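Local coordinates for protein adenosine deaminase (PDB 4GXW) that is a zinc-dependent amidohydrolase of the adenosine and AMP deaminase family and probably removes the amino group of a purine such as adenine or adenosine by hydrolysis, at residues G7-A12 against Y270-L275; L294-N299 against E315-H320; V48-R53 against R95-E100. One frame throughout, in Å; residues are numbered along the deposited sequence.

Interaction 1. Residues G7-A12 against Y270-L275; sequences GNVPAA and YYLRTL
The N-terminal arm of this TIM-barrel deaminase, extended from Val9 onward, lies against the short helix 269-274, and the link between them is one leucine methyl. Leu272 reaches out from the helix toward the arm and sets CD2 down beside Val9 and Pro10. The closer partner is Pro10, whose ring carbon CD is 3.6 Å from Leu272 CD2; Val9 contributes CG1, 4.1 Å from that same methyl. Both side chains meet the leucine at a slant, and only carbon atoms touch. On Val9, CG1 stands anti to the carbonyl carbon (chi1 -54°), the rotation that brings this branch up to the leucine. The backbones keep well apart, Val9 CA and Leu272 CA being 7.4 Å from each other, and no hydrogen bond crosses. The side chain of Leu272 lies about 13 Å from the zinc ion.

At the far side of the helix Tyr270 O is gripped twice. Thr274 N donates to it, and Thr274 OG1 adds a second bond to Tyr270 O at 2.8 Å from above the carbonyl plane. The helix gives way at Leu275, the first residue without helical angles.

Pro73, from a loop, also touches Leu272, while Trp280 of helix 280-283 packs on Val9, Pro10 and Leu272 alike. The carbonyl of the same Pro10 probably accepts a hydrogen bond from His320, just past helix 310-319.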
ATOM      1  N   GLY A   7     -10.766   3.453  10.098  1.00 17.47           N
ATOM      2  CA  GLY A   7     -10.842   2.090   9.598  1.00 16.63           C
ATOM      3  C   GLY A   7     -11.748   1.178  10.407  1.00 19.32           C
ATOM      4  O   GLY A   7     -11.715  -0.039  10.239  1.00 17.54           O
ATOM      5  N   ASN A   8     -12.557   1.767  11.284  1.00 19.86           N
ATOM      6  CA  ASN A   8     -13.415   0.995  12.183  1.00 17.94           C
ATOM      7  C   ASN A   8     -12.657  -0.078  12.962  1.00 18.67           C
ATOM      8  O   ASN A   8     -13.200  -1.146  13.254  1.00 20.41           O
ATOM      9  CB  ASN A   8     -14.597   0.372  11.428  1.00 21.07           C
ATOM     10  CG  ASN A   8     -15.479   1.415  10.765  1.00 27.16           C
ATOM     11  OD1 ASN A   8     -15.545   2.561  11.205  1.00 28.19           O
ATOM     12  ND2 ASN A   8     -16.168   1.014   9.702  1.00 31.58           N
ATOM     13  N   VAL A   9     -11.399   0.208  13.285  1.00 15.68           N
ATOM     14  CA  VAL A   9     -10.591  -0.694  14.096  1.00 14.43           C
ATOM     15  C   VAL A   9     -11.052  -0.593  15.554  1.00 14.66           C
ATOM     16  O   VAL A   9     -11.775   0.346  15.914  1.00 15.06           O
ATOM     17  CB  VAL A   9      -9.088  -0.360  13.968  1.00 14.14           C
ATOM     18  CG1 VAL A   9      -8.661  -0.347  12.500  1.00 17.60           C
ATOM     19  CG2 VAL A   9      -8.764   0.981  14.629  1.00 14.79           C
ATOM     20  N   PRO A  10     -10.662  -1.563  16.400  1.00 15.03           N
ATOM     21  CA  PRO A  10     -11.046  -1.467  17.814  1.00 15.94           C
ATOM     22  C   PRO A  10     -10.614  -0.144  18.462  1.00 16.12           C
ATOM     23  O   PRO A  10      -9.558   0.397  18.133  1.00 15.58           O
ATOM     24  CB  PRO A  10     -10.291  -2.633  18.453  1.00 17.53           C
ATOM     25  CG  PRO A  10     -10.225  -3.654  17.359  1.00 17.34           C
ATOM     26  CD  PRO A  10     -10.060  -2.873  16.080  1.00 18.28           C
ATOM     27  N   ALA A  11     -11.434   0.371  19.374  1.00 16.90           N
ATOM     28  CA  ALA A  11     -11.149   1.643  20.016  1.00 17.93           C
ATOM     29  C   ALA A  11      -9.822   1.552  20.757  1.00 17.87           C
ATOM     30  O   ALA A  11      -9.479   0.501  21.295  1.00 19.97           O
ATOM     31  CB  ALA A  11     -12.269   2.024  20.961  1.00 19.83           C
ATOM     32  N   ALA A  12      -9.071   2.645  20.756  1.00 17.64           N
ATOM     33  CA  ALA A  12      -7.774   2.679  21.430  1.00 23.08           C
ATOM     34  C   ALA A  12      -7.921   2.384  22.920  1.00 28.34           C
ATOM     35  O   ALA A  12      -8.850   2.870  23.559  1.00 26.22           O
ATOM     36  CB  ALA A  12      -7.114   4.023  21.219  1.00 20.12           C
ATOM     37  N   TYR A 270      -6.420  -9.447   7.940  1.00 10.21           N
ATOM     38  CA  TYR A 270      -6.155 -10.722   8.592  1.00 10.62           C
ATOM     39  C   TYR A 270      -6.028 -10.560  10.105  1.00  9.76           C
ATOM     40  O   TYR A 270      -6.662 -11.300  10.863  1.00 11.14           O
ATOM     41  CB  TYR A 270      -4.910 -11.404   7.998  1.00 10.26           C
ATOM     42  CG  TYR A 270      -4.517 -12.679   8.726  1.00 10.35           C
ATOM     43  CD1 TYR A 270      -5.156 -13.891   8.470  1.00 11.55           C
ATOM     44  CD2 TYR A 270      -3.506 -12.665   9.680  1.00 11.41           C
ATOM     45  CE1 TYR A 270      -4.787 -15.048   9.154  1.00 10.28           C
ATOM     46  CE2 TYR A 270      -3.139 -13.805  10.362  1.00 11.36           C
ATOM     47  CZ  TYR A 270      -3.779 -14.990  10.095  1.00 12.14           C
ATOM     48  OH  TYR A 270      -3.394 -16.121  10.765  1.00 15.11           O
ATOM     49  N   TYR A 271      -5.213  -9.610  10.554  1.00 11.89           N
ATOM     50  CA  TYR A 271      -5.040  -9.450  11.996  1.00 10.46           C
ATOM     51  C   TYR A 271      -6.278  -8.890  12.690  1.00 11.64           C
ATOM     52  O   TYR A 271      -6.561  -9.273  13.819  1.00 12.91           O
ATOM     53  CB  TYR A 271      -3.753  -8.680  12.359  1.00 10.30           C
ATOM     54  CG  TYR A 271      -2.516  -9.536  12.166  1.00 11.16           C
ATOM     55  CD1 TYR A 271      -2.337 -10.701  12.906  1.00 11.23           C
ATOM     56  CD2 TYR A 271      -1.540  -9.195  11.235  1.00 10.19           C
ATOM     57  CE1 TYR A 271      -1.226 -11.514  12.722  1.00 11.03           C
ATOM     58  CE2 TYR A 271      -0.418  -9.998  11.045  1.00  9.84           C
ATOM     59  CZ  TYR A 271      -0.267 -11.157  11.791  1.00  9.09           C
ATOM     60  OH  TYR A 271       0.838 -11.952  11.601  1.00 10.79           O
ATOM     61  N   LEU A 272      -7.020  -8.011  12.018  1.00 10.86           N
ATOM     62  CA  LEU A 272      -8.285  -7.517  12.576  1.00 12.04           C
ATOM     63  C   LEU A 272      -9.291  -8.651  12.762  1.00 13.48           C
ATOM     64  O   LEU A 272     -10.076  -8.659  13.711  1.00 15.47           O
ATOM     65  CB  LEU A 272      -8.892  -6.430  11.677  1.00 12.70           C
ATOM     66  CG  LEU A 272      -8.288  -5.029  11.798  1.00 11.70           C
ATOM     67  CD1 LEU A 272      -8.744  -4.135  10.656  1.00 14.31           C
ATOM     68  CD2 LEU A 272      -8.695  -4.431  13.127  1.00 13.89           C
ATOM     69  N   ARG A 273      -9.262  -9.613  11.848  1.00 13.60           N
ATOM     70  CA  ARG A 273     -10.229 -10.696  11.848  1.00 14.61           C
ATOM     71  C   ARG A 273      -9.857 -11.794  12.844  1.00 14.90           C
ATOM     72  O   ARG A 273     -10.735 -12.393  13.472  1.00 19.51           O
ATOM     73  CB  ARG A 273     -10.334 -11.257  10.427  1.00 17.19           C
ATOM     74  CG  ARG A 273     -11.415 -12.280  10.203  1.00 25.68           C
ATOM     75  CD  ARG A 273     -11.553 -12.597   8.711  1.00 19.22           C
ATOM     76  NE  ARG A 273     -10.315 -13.091   8.104  1.00 15.60           N
ATOM     77  CZ  ARG A 273      -9.593 -12.426   7.209  1.00 14.07           C
ATOM     78  NH1 ARG A 273      -9.964 -11.212   6.815  1.00 18.82           N
ATOM     79  NH2 ARG A 273      -8.491 -12.971   6.708  1.00 16.38           N
ATOM     80  N   THR A 274      -8.562 -12.045  13.017  1.00 14.30           N
ATOM     81  CA  THR A 274      -8.111 -13.202  13.792  1.00 15.10           C
ATOM     82  C   THR A 274      -7.740 -12.919  15.248  1.00 16.80           C
ATOM     83  O   THR A 274      -7.779 -13.823  16.082  1.00 20.19           O
ATOM     84  CB  THR A 274      -6.933 -13.950  13.098  1.00 14.05           C
ATOM     85  OG1 THR A 274      -5.829 -13.050  12.908  1.00 14.87           O
ATOM     86  CG2 THR A 274      -7.369 -14.514  11.763  1.00 15.72           C
ATOM     87  N   LEU A 275      -7.374 -11.679  15.553  1.00 14.78           N
ATOM     88  CA  LEU A 275      -7.058 -11.292  16.928  1.00 16.65           C
ATOM     89  C   LEU A 275      -8.312 -10.770  17.642  1.00 17.21           C
ATOM     90  O   LEU A 275      -9.103 -10.046  17.041  1.00 18.89           O
ATOM     91  CB  LEU A 275      -5.970 -10.216  16.939  1.00 16.03           C
ATOM     92  CG  LEU A 275      -4.610 -10.610  16.360  1.00 16.61           C
ATOM     93  CD1 LEU A 275      -3.646  -9.435  16.363  1.00 15.57           C
ATOM     94  CD2 LEU A 275      -4.036 -11.766  17.155  1.00 21.91           C
TER

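Interaction 2. Residues L294-N299 against E315-H320; sequences LKIHPN and ELMFSH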
ATOM      1  N   LEU A 294      13.974  -3.304  12.494  1.00 10.21           N
ATOM      2  CA  LEU A 294      13.463  -3.233  11.130  1.00 10.12           C
ATOM      3  C   LEU A 294      12.926  -1.852  10.801  1.00 10.76           C
ATOM      4  O   LEU A 294      12.330  -1.190  11.655  1.00 11.49           O
ATOM      5  CB  LEU A 294      12.360  -4.271  10.919  1.00 11.30           C
ATOM      6  CG  LEU A 294      12.745  -5.709  11.262  1.00 11.79           C
ATOM      7  CD1 LEU A 294      11.538  -6.620  11.115  1.00 13.66           C
ATOM      8  CD2 LEU A 294      13.884  -6.192  10.372  1.00 14.14           C
ATOM      9  N   LYS A 295      13.145  -1.424   9.561  1.00 10.14           N
ATOM     10  CA  LYS A 295      12.582  -0.183   9.035  1.00  8.96           C
ATOM     11  C   LYS A 295      11.193  -0.442   8.493  1.00  9.00           C
ATOM     12  O   LYS A 295      11.049  -1.160   7.501  1.00 10.83           O
ATOM     13  CB  LYS A 295      13.459   0.355   7.896  1.00  9.30           C
ATOM     14  CG  LYS A 295      14.827   0.850   8.320  1.00 12.70           C
ATOM     15  CD  LYS A 295      15.530   1.551   7.155  1.00 16.08           C
ATOM     16  CE  LYS A 295      16.834   2.208   7.587  1.00 24.37           C
ATOM     17  NZ  LYS A 295      17.406   3.052   6.496  1.00 27.66           N
ATOM     18  N   ILE A 296      10.178   0.126   9.129  1.00  8.80           N
ATOM     19  CA  ILE A 296       8.816   0.001   8.636  1.00  7.85           C
ATOM     20  C   ILE A 296       8.285   1.337   8.132  1.00  8.53           C
ATOM     21  O   ILE A 296       8.816   2.402   8.468  1.00  8.08           O
ATOM     22  CB  ILE A 296       7.842  -0.618   9.677  1.00  8.17           C
ATOM     23  CG1 ILE A 296       7.530   0.375  10.806  1.00  9.68           C
ATOM     24  CG2 ILE A 296       8.401  -1.938  10.214  1.00  9.79           C
ATOM     25  CD1 ILE A 296       6.506  -0.153  11.821  1.00  9.42           C
ATOM     26  N   HIS A 297       7.213   1.266   7.353  1.00  7.66           N
ATOM     27  CA  HIS A 297       6.589   2.441   6.767  1.00  8.19           C
ATOM     28  C   HIS A 297       5.107   2.147   6.610  1.00  7.58           C
ATOM     29  O   HIS A 297       4.748   1.180   5.947  1.00  7.87           O
ATOM     30  CB  HIS A 297       7.217   2.751   5.409  1.00  7.85           C
ATOM     31  CG  HIS A 297       6.557   3.888   4.700  1.00  7.86           C
ATOM     32  ND1 HIS A 297       5.665   3.699   3.668  1.00  8.68           N
ATOM     33  CD2 HIS A 297       6.642   5.226   4.894  1.00  8.08           C
ATOM     34  CE1 HIS A 297       5.231   4.877   3.251  1.00  8.44           C
ATOM     35  NE2 HIS A 297       5.803   5.819   3.981  1.00  8.20           N
ATOM     36  N   PRO A 298       4.243   2.963   7.231  1.00  7.56           N
ATOM     37  CA  PRO A 298       2.803   2.675   7.232  1.00  8.07           C
ATOM     38  C   PRO A 298       2.090   3.153   5.965  1.00  7.31           C
ATOM     39  O   PRO A 298       2.479   4.173   5.384  1.00  7.85           O
ATOM     40  CB  PRO A 298       2.303   3.456   8.440  1.00  9.28           C
ATOM     41  CG  PRO A 298       3.209   4.649   8.472  1.00  8.10           C
ATOM     42  CD  PRO A 298       4.563   4.140   8.058  1.00  8.20           C
ATOM     43  N   ASN A 299       1.048   2.419   5.565  1.00  8.10           N
ATOM     44  CA  ASN A 299       0.350   2.646   4.313  1.00  8.21           C
ATOM     45  C   ASN A 299      -1.113   2.243   4.455  1.00  9.76           C
ATOM     46  O   ASN A 299      -1.476   1.579   5.426  1.00  9.45           O
ATOM     47  CB  ASN A 299       0.996   1.807   3.210  1.00  8.74           C
ATOM     48  CG  ASN A 299       2.367   2.296   2.839  1.00  7.55           C
ATOM     49  OD1 ASN A 299       2.496   3.163   1.993  1.00  8.22           O
ATOM     50  ND2 ASN A 299       3.407   1.739   3.469  1.00  7.71           N
ATOM     51  N   GLU A 315      -2.017   8.269  11.842  1.00 10.61           N
ATOM     52  CA  GLU A 315      -2.640   8.446  13.154  1.00 11.97           C
ATOM     53  C   GLU A 315      -2.668   7.136  13.958  1.00 11.35           C
ATOM     54  O   GLU A 315      -2.307   7.121  15.137  1.00 10.29           O
ATOM     55  CB  GLU A 315      -4.061   8.987  12.993  1.00 10.70           C
ATOM     56  CG  GLU A 315      -4.850   9.016  14.295  1.00 11.98           C
ATOM     57  CD  GLU A 315      -6.264   9.529  14.119  1.00 13.80           C
ATOM     58  OE1 GLU A 315      -6.496  10.330  13.186  1.00 13.85           O
ATOM     59  OE2 GLU A 315      -7.155   9.132  14.912  1.00 13.83           O
ATOM     60  N   LEU A 316      -3.070   6.039  13.312  1.00 10.72           N
ATOM     61  CA  LEU A 316      -3.172   4.751  13.999  1.00 10.26           C
ATOM     62  C   LEU A 316      -1.853   4.289  14.612  1.00 10.68           C
ATOM     63  O   LEU A 316      -1.839   3.682  15.682  1.00 11.21           O
ATOM     64  CB  LEU A 316      -3.710   3.670  13.055  1.00 11.74           C
ATOM     65  CG  LEU A 316      -5.189   3.778  12.684  1.00 10.01           C
ATOM     66  CD1 LEU A 316      -5.557   2.710  11.660  1.00 14.14           C
ATOM     67  CD2 LEU A 316      -6.076   3.674  13.921  1.00 12.82           C
ATOM     68  N   MET A 317      -0.744   4.565  13.933  1.00 10.16           N
ATOM     69  CA  MET A 317       0.564   4.196  14.475  1.00 10.01           C
ATOM     70  C   MET A 317       0.804   4.842  15.843  1.00  9.75           C
ATOM     71  O   MET A 317       1.358   4.220  16.754  1.00 11.95           O
ATOM     72  CB  MET A 317       1.675   4.594  13.503  1.00 10.30           C
ATOM     73  CG  MET A 317       1.514   4.016  12.116  1.00 10.27           C
ATOM     74  SD  MET A 317       1.573   2.212  12.041  1.00 10.75           S
ATOM     75  CE  MET A 317       3.329   1.920  12.141  1.00 11.71           C
ATOM     76  N   PHE A 318       0.362   6.089  15.970  1.00 10.64           N
ATOM     77  CA  PHE A 318       0.474   6.871  17.195  1.00 12.21           C
ATOM     78  C   PHE A 318      -0.624   6.526  18.210  1.00 12.05           C
ATOM     79  O   PHE A 318      -0.350   6.368  19.399  1.00 13.61           O
ATOM     80  CB  PHE A 318       0.430   8.360  16.824  1.00 13.16           C
ATOM     81  CG  PHE A 318       0.539   9.303  17.996  1.00 14.94           C
ATOM     82  CD1 PHE A 318       1.778   9.752  18.428  1.00 19.50           C
ATOM     83  CD2 PHE A 318      -0.600   9.770  18.638  1.00 15.53           C
ATOM     84  CE1 PHE A 318       1.878  10.633  19.496  1.00 23.63           C
ATOM     85  CE2 PHE A 318      -0.505  10.652  19.703  1.00 16.83           C
ATOM     86  CZ  PHE A 318       0.737  11.078  20.133  1.00 20.33           C
ATOM     87  N   SER A 319      -1.869   6.410  17.756  1.00 10.94           N
ATOM     88  CA  SER A 319      -2.982   6.269  18.693  1.00 13.67           C
ATOM     89  C   SER A 319      -3.117   4.861  19.261  1.00 11.28           C
ATOM     90  O   SER A 319      -3.560   4.692  20.388  1.00 14.73           O
ATOM     91  CB  SER A 319      -4.304   6.669  18.025  1.00 12.52           C
ATOM     92  OG  SER A 319      -4.584   5.818  16.926  1.00 12.16           O
ATOM     93  N   HIS A 320      -2.767   3.856  18.467  1.00 12.04           N
ATOM     94  CA  HIS A 320      -3.007   2.462  18.855  1.00 12.27           C
ATOM     95  C   HIS A 320      -1.746   1.631  19.058  1.00 12.07           C
ATOM     96  O   HIS A 320      -1.741   0.711  19.882  1.00 14.53           O
ATOM     97  CB  HIS A 320      -3.890   1.751  17.825  1.00 12.86           C
ATOM     98  CG  HIS A 320      -5.326   2.172  17.850  1.00 12.01           C
ATOM     99  ND1 HIS A 320      -5.747   3.435  17.489  1.00 12.91           N
ATOM    100  CD2 HIS A 320      -6.445   1.485  18.182  1.00 13.80           C
ATOM    101  CE1 HIS A 320      -7.062   3.509  17.598  1.00 12.43           C
ATOM    102  NE2 HIS A 320      -7.511   2.338  18.017  1.00 15.03           N
TER
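Strand 295-298 and the end of helix 310-319 face each other at side-chain distance, Pro298 CA and Met317 CA approaching to 7.7 Å, with no hydrogen bond from one segment to the other. Met317 spans the gap. Its CG is anti to the carbonyl carbon, and the chain then bends at both chi2 (-63°) and chi3 (-79°), so that CG, SD and CE all come up against the strand. Pro298 offers CB, which is 3.8 Å from Met317 CG and 3.9 Å from Met317 SD. The terminal methyl CE still touches the proline and reaches Ile296, with Met317 CE 3.8 Å from Ile296 CD1. That isoleucine branch is directed by its first torsion, which puts CG1 between the backbone N and the carbonyl carbon and lets CD1 extend to the methionine.

Ile296 and Pro298, two residues apart, thus point to the helix from the same side of the strand, and His297 between them points away, the alternation expected of a beta strand. This is the packing of a TIM barrel, in which helices cover the outside of the strands; here strand 295-298 pairs in parallel with strand 261-264, and Phe331 of helix 325-338 joins the apolar layer by touching Ile296, Pro298 and Met317.

On the other side of the strand His297 packs on Val32 of strand 31-33, and polar bonds appear: its ND1 accepts a bent hydrogen bond from Asn299 ND2 (3.0 Å, 139° at the hydrogen), with ND2 tilted out of the imidazole plane. Asn299 OD1 in turn accepts from Leu34 N, immediately before the zinc ligand His35; two residues beyond Asn299 comes another ligand, Asp301.

Interaction 3. Residues V48-R53 against R95-E100; sequences VALAQR and RRIAYE
Apolar contact between helices 44-54 and 91-106 is slight and comes from Leu50 and Ile97. Leu50 CD1 approaches Ile97 CG2 to 4.5 Å, a loose touch of methyls. Leu38 packs on Ile97 and Leu88 on Leu50, both from loops, so this apolar patch is shared with other parts of the chain. The backbones stay far apart, with 10.4 Å between Leu50 CA and Ile97 CA.

The second contact sets a charged group against a methyl. Arg96 is drawn out fully, every torsion near 180° from chi1 to chi4, and this length carries its guanidinium across to Ala49, where Arg96 NH1 lies 4.2 Å from Ala49 CB. The methyl meets the guanidinium obliquely.

A salt bridge holds that arginine in position. Within its own helix, one turn on, Glu100 OE2 takes the NE-H of Arg96 at 2.9 Å in a bond that is nearly straight (167°); the oxygen lies in the guanidinium plane, whereas the arginine nitrogen comes from above the carboxylate plane. Glu100 OE1 accepts a bond from Thr46 OG1, so this carboxylate links the two helices. Separately, Arg53 ties them through its salt bridge to Asp93, although its guanidinium does not touch the segment 95-100.

Helix 91-106 leads into strand 110-117, neighbour of strand 31-33 in the parallel sheet. Ile97 is about 9 Å from the zinc ligand His37, side chain to side chain. The arrangement is thus helix packing within the beta-alpha-beta crossover from strand 31-33 to strand 110-117 of the TIM barrel.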
ATOM      1  N   VAL A  48     -20.165   3.066  -8.162  1.00 20.61           N
ATOM      2  CA  VAL A  48     -21.557   3.167  -8.598  1.00 21.48           C
ATOM      3  C   VAL A  48     -21.675   3.526 -10.081  1.00 22.12           C
ATOM      4  O   VAL A  48     -22.413   2.876 -10.824  1.00 21.69           O
ATOM      5  CB  VAL A  48     -22.323   4.186  -7.732  1.00 22.25           C
ATOM      6  CG1 VAL A  48     -23.677   4.526  -8.346  1.00 23.90           C
ATOM      7  CG2 VAL A  48     -22.487   3.640  -6.325  1.00 24.25           C
ATOM      8  N   ALA A  49     -20.933   4.544 -10.511  1.00 21.15           N
ATOM      9  CA  ALA A  49     -20.982   5.001 -11.899  1.00 23.73           C
ATOM     10  C   ALA A  49     -20.540   3.905 -12.855  1.00 22.75           C
ATOM     11  O   ALA A  49     -21.165   3.688 -13.897  1.00 24.76           O
ATOM     12  CB  ALA A  49     -20.119   6.237 -12.082  1.00 26.94           C
ATOM     13  N   LEU A  50     -19.455   3.222 -12.501  1.00 19.12           N
ATOM     14  CA  LEU A  50     -18.955   2.122 -13.315  1.00 18.09           C
ATOM     15  C   LEU A  50     -19.966   0.977 -13.411  1.00 21.87           C
ATOM     16  O   LEU A  50     -20.186   0.413 -14.484  1.00 19.82           O
ATOM     17  CB  LEU A  50     -17.628   1.610 -12.754  1.00 17.53           C
ATOM     18  CG  LEU A  50     -16.439   2.562 -12.888  1.00 18.44           C
ATOM     19  CD1 LEU A  50     -15.240   2.012 -12.130  1.00 20.12           C
ATOM     20  CD2 LEU A  50     -16.099   2.741 -14.358  1.00 25.18           C
ATOM     21  N   ALA A  51     -20.592   0.643 -12.289  1.00 20.11           N
ATOM     22  CA  ALA A  51     -21.577  -0.435 -12.251  1.00 23.03           C
ATOM     23  C   ALA A  51     -22.800  -0.118 -13.111  1.00 27.30           C
ATOM     24  O   ALA A  51     -23.295  -0.969 -13.859  1.00 26.61           O
ATOM     25  CB  ALA A  51     -21.995  -0.712 -10.821  1.00 23.95           C
ATOM     26  N   GLN A  52     -23.292   1.109 -12.992  1.00 23.82           N
ATOM     27  CA  GLN A  52     -24.487   1.522 -13.717  1.00 30.88           C
ATOM     28  C   GLN A  52     -24.240   1.545 -15.219  1.00 37.75           C
ATOM     29  O   GLN A  52     -25.108   1.158 -16.002  1.00 42.00           O
ATOM     30  CB  GLN A  52     -24.968   2.888 -13.223  1.00 37.13           C
ATOM     31  CG  GLN A  52     -25.468   2.869 -11.783  1.00 41.52           C
ATOM     32  CD  GLN A  52     -25.720   4.255 -11.223  1.00 48.78           C
ATOM     33  OE1 GLN A  52     -25.183   5.246 -11.717  1.00 52.49           O
ATOM     34  NE2 GLN A  52     -26.542   4.328 -10.182  1.00 49.44           N
ATOM     35  N   ARG A  53     -23.052   1.984 -15.623  1.00 34.03           N
ATOM     36  CA  ARG A  53     -22.716   2.027 -17.043  1.00 38.53           C
ATOM     37  C   ARG A  53     -22.487   0.636 -17.641  1.00 35.82           C
ATOM     38  O   ARG A  53     -22.914   0.361 -18.764  1.00 37.77           O
ATOM     39  CB  ARG A  53     -21.493   2.912 -17.287  1.00 33.65           C
ATOM     40  CG  ARG A  53     -21.319   3.331 -18.743  1.00 35.52           C
ATOM     41  CD  ARG A  53     -19.907   3.824 -19.029  1.00 34.01           C
ATOM     42  NE  ARG A  53     -18.963   2.718 -19.148  1.00 26.53           N
ATOM     43  CZ  ARG A  53     -17.705   2.759 -18.720  1.00 25.45           C
ATOM     44  NH1 ARG A  53     -16.918   1.700 -18.870  1.00 26.72           N
ATOM     45  NH2 ARG A  53     -17.235   3.852 -18.135  1.00 31.13           N
ATOM     46  N   ARG A  95      -7.732   4.964 -16.293  1.00 10.31           N
ATOM     47  CA  ARG A  95      -7.248   6.336 -16.198  1.00  9.31           C
ATOM     48  C   ARG A  95      -7.979   7.047 -15.063  1.00  9.84           C
ATOM     49  O   ARG A  95      -7.355   7.678 -14.192  1.00  9.88           O
ATOM     50  CB  ARG A  95      -7.496   7.114 -17.499  1.00  9.78           C
ATOM     51  CG  ARG A  95      -7.012   8.565 -17.421  1.00 11.75           C
ATOM     52  CD  ARG A  95      -7.756   9.524 -18.349  1.00 13.08           C
ATOM     53  NE  ARG A  95      -9.205   9.392 -18.229  1.00 13.85           N
ATOM     54  CZ  ARG A  95      -9.951   9.958 -17.284  1.00 13.17           C
ATOM     55  NH1 ARG A  95      -9.414  10.739 -16.352  1.00 15.32           N
ATOM     56  NH2 ARG A  95     -11.263   9.753 -17.280  1.00 14.74           N
ATOM     57  N   ARG A  96      -9.306   6.955 -15.075  1.00  9.52           N
ATOM     58  CA  ARG A  96     -10.114   7.632 -14.061  1.00 10.04           C
ATOM     59  C   ARG A  96      -9.752   7.219 -12.633  1.00  9.30           C
ATOM     60  O   ARG A  96      -9.563   8.074 -11.755  1.00  9.73           O
ATOM     61  CB  ARG A  96     -11.612   7.421 -14.314  1.00 11.10           C
ATOM     62  CG  ARG A  96     -12.487   8.143 -13.307  1.00 12.28           C
ATOM     63  CD  ARG A  96     -13.954   7.979 -13.632  1.00 13.34           C
ATOM     64  NE  ARG A  96     -14.787   8.618 -12.620  1.00 15.21           N
ATOM     65  CZ  ARG A  96     -16.109   8.715 -12.685  1.00 19.44           C
ATOM     66  NH1 ARG A  96     -16.761   8.219 -13.722  1.00 19.04           N
ATOM     67  NH2 ARG A  96     -16.772   9.313 -11.711  1.00 21.51           N
ATOM     68  N   ILE A  97      -9.668   5.918 -12.379  1.00  9.55           N
ATOM     69  CA  ILE A  97      -9.424   5.499 -11.005  1.00  9.80           C
ATOM     70  C   ILE A  97      -7.995   5.809 -10.552  1.00 10.18           C
ATOM     71  O   ILE A  97      -7.777   6.097  -9.371  1.00 10.07           O
ATOM     72  CB  ILE A  97      -9.859   4.038 -10.701  1.00  8.81           C
ATOM     73  CG1 ILE A  97      -9.088   3.020 -11.538  1.00 10.24           C
ATOM     74  CG2 ILE A  97     -11.368   3.894 -10.905  1.00 10.70           C
ATOM     75  CD1 ILE A  97      -9.357   1.597 -11.100  1.00 10.23           C
ATOM     76  N   ALA A  98      -7.036   5.804 -11.478  1.00  8.72           N
ATOM     77  CA  ALA A  98      -5.673   6.215 -11.138  1.00  9.06           C
ATOM     78  C   ALA A  98      -5.642   7.700 -10.765  1.00  9.69           C
ATOM     79  O   ALA A  98      -5.050   8.088  -9.755  1.00 10.40           O
ATOM     80  CB  ALA A  98      -4.707   5.913 -12.282  1.00 10.70           C
ATOM     81  N   TYR A  99      -6.302   8.521 -11.574  1.00  9.24           N
ATOM     82  CA  TYR A  99      -6.334   9.961 -11.353  1.00  9.25           C
ATOM     83  C   TYR A  99      -7.024  10.276 -10.029  1.00 10.19           C
ATOM     84  O   TYR A  99      -6.537  11.109  -9.254  1.00 10.04           O
ATOM     85  CB  TYR A  99      -7.054  10.640 -12.518  1.00 11.49           C
ATOM     86  CG  TYR A  99      -7.192  12.140 -12.412  1.00 10.83           C
ATOM     87  CD1 TYR A  99      -6.143  12.984 -12.749  1.00 11.84           C
ATOM     88  CD2 TYR A  99      -8.392  12.716 -11.997  1.00 13.60           C
ATOM     89  CE1 TYR A  99      -6.284  14.356 -12.675  1.00 13.16           C
ATOM     90  CE2 TYR A  99      -8.538  14.096 -11.919  1.00 15.93           C
ATOM     91  CZ  TYR A  99      -7.479  14.908 -12.257  1.00 14.81           C
ATOM     92  OH  TYR A  99      -7.616  16.283 -12.181  1.00 16.00           O
ATOM     93  N   GLU A 100      -8.144   9.606  -9.756  1.00  9.73           N
ATOM     94  CA  GLU A 100      -8.894   9.878  -8.528  1.00 10.88           C
ATOM     95  C   GLU A 100      -8.163   9.408  -7.273  1.00 10.11           C
ATOM     96  O   GLU A 100      -8.216  10.073  -6.240  1.00 10.28           O
ATOM     97  CB  GLU A 100     -10.313   9.296  -8.605  1.00  9.80           C
ATOM     98  CG  GLU A 100     -11.154   9.990  -9.664  1.00 11.83           C
ATOM     99  CD  GLU A 100     -12.594   9.529  -9.735  1.00 12.11           C
ATOM    100  OE1 GLU A 100     -12.983   8.599  -8.995  1.00 14.90           O
ATOM    101  OE2 GLU A 100     -13.353  10.114 -10.548  1.00 13.75           O
TER

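Overall arrangement
Interactions 1 and 2 are neighbours, their centres 15 Å apart, and they are joined directly: Pro10 O of the N-terminal arm and His320 NE2 at the end of helix 310-319 probably share a hydrogen bond. Interaction 3 stands alone, about 17 Å from interaction 1 and 15 Å from interaction 2 by nearest atoms, and across the chain's centre from the latter. Interaction 2 is a buried, wholly apolar strand-to-helix contact of the barrel; interaction 1, also apolar and buried but farther from the chain's centre (18 Å against 13 Å), tethers a loop to a short helix. Interaction 3, partly buried, combines a loose apolar touch with an arginine against an alanine methyl, held by a salt bridge within its own helix.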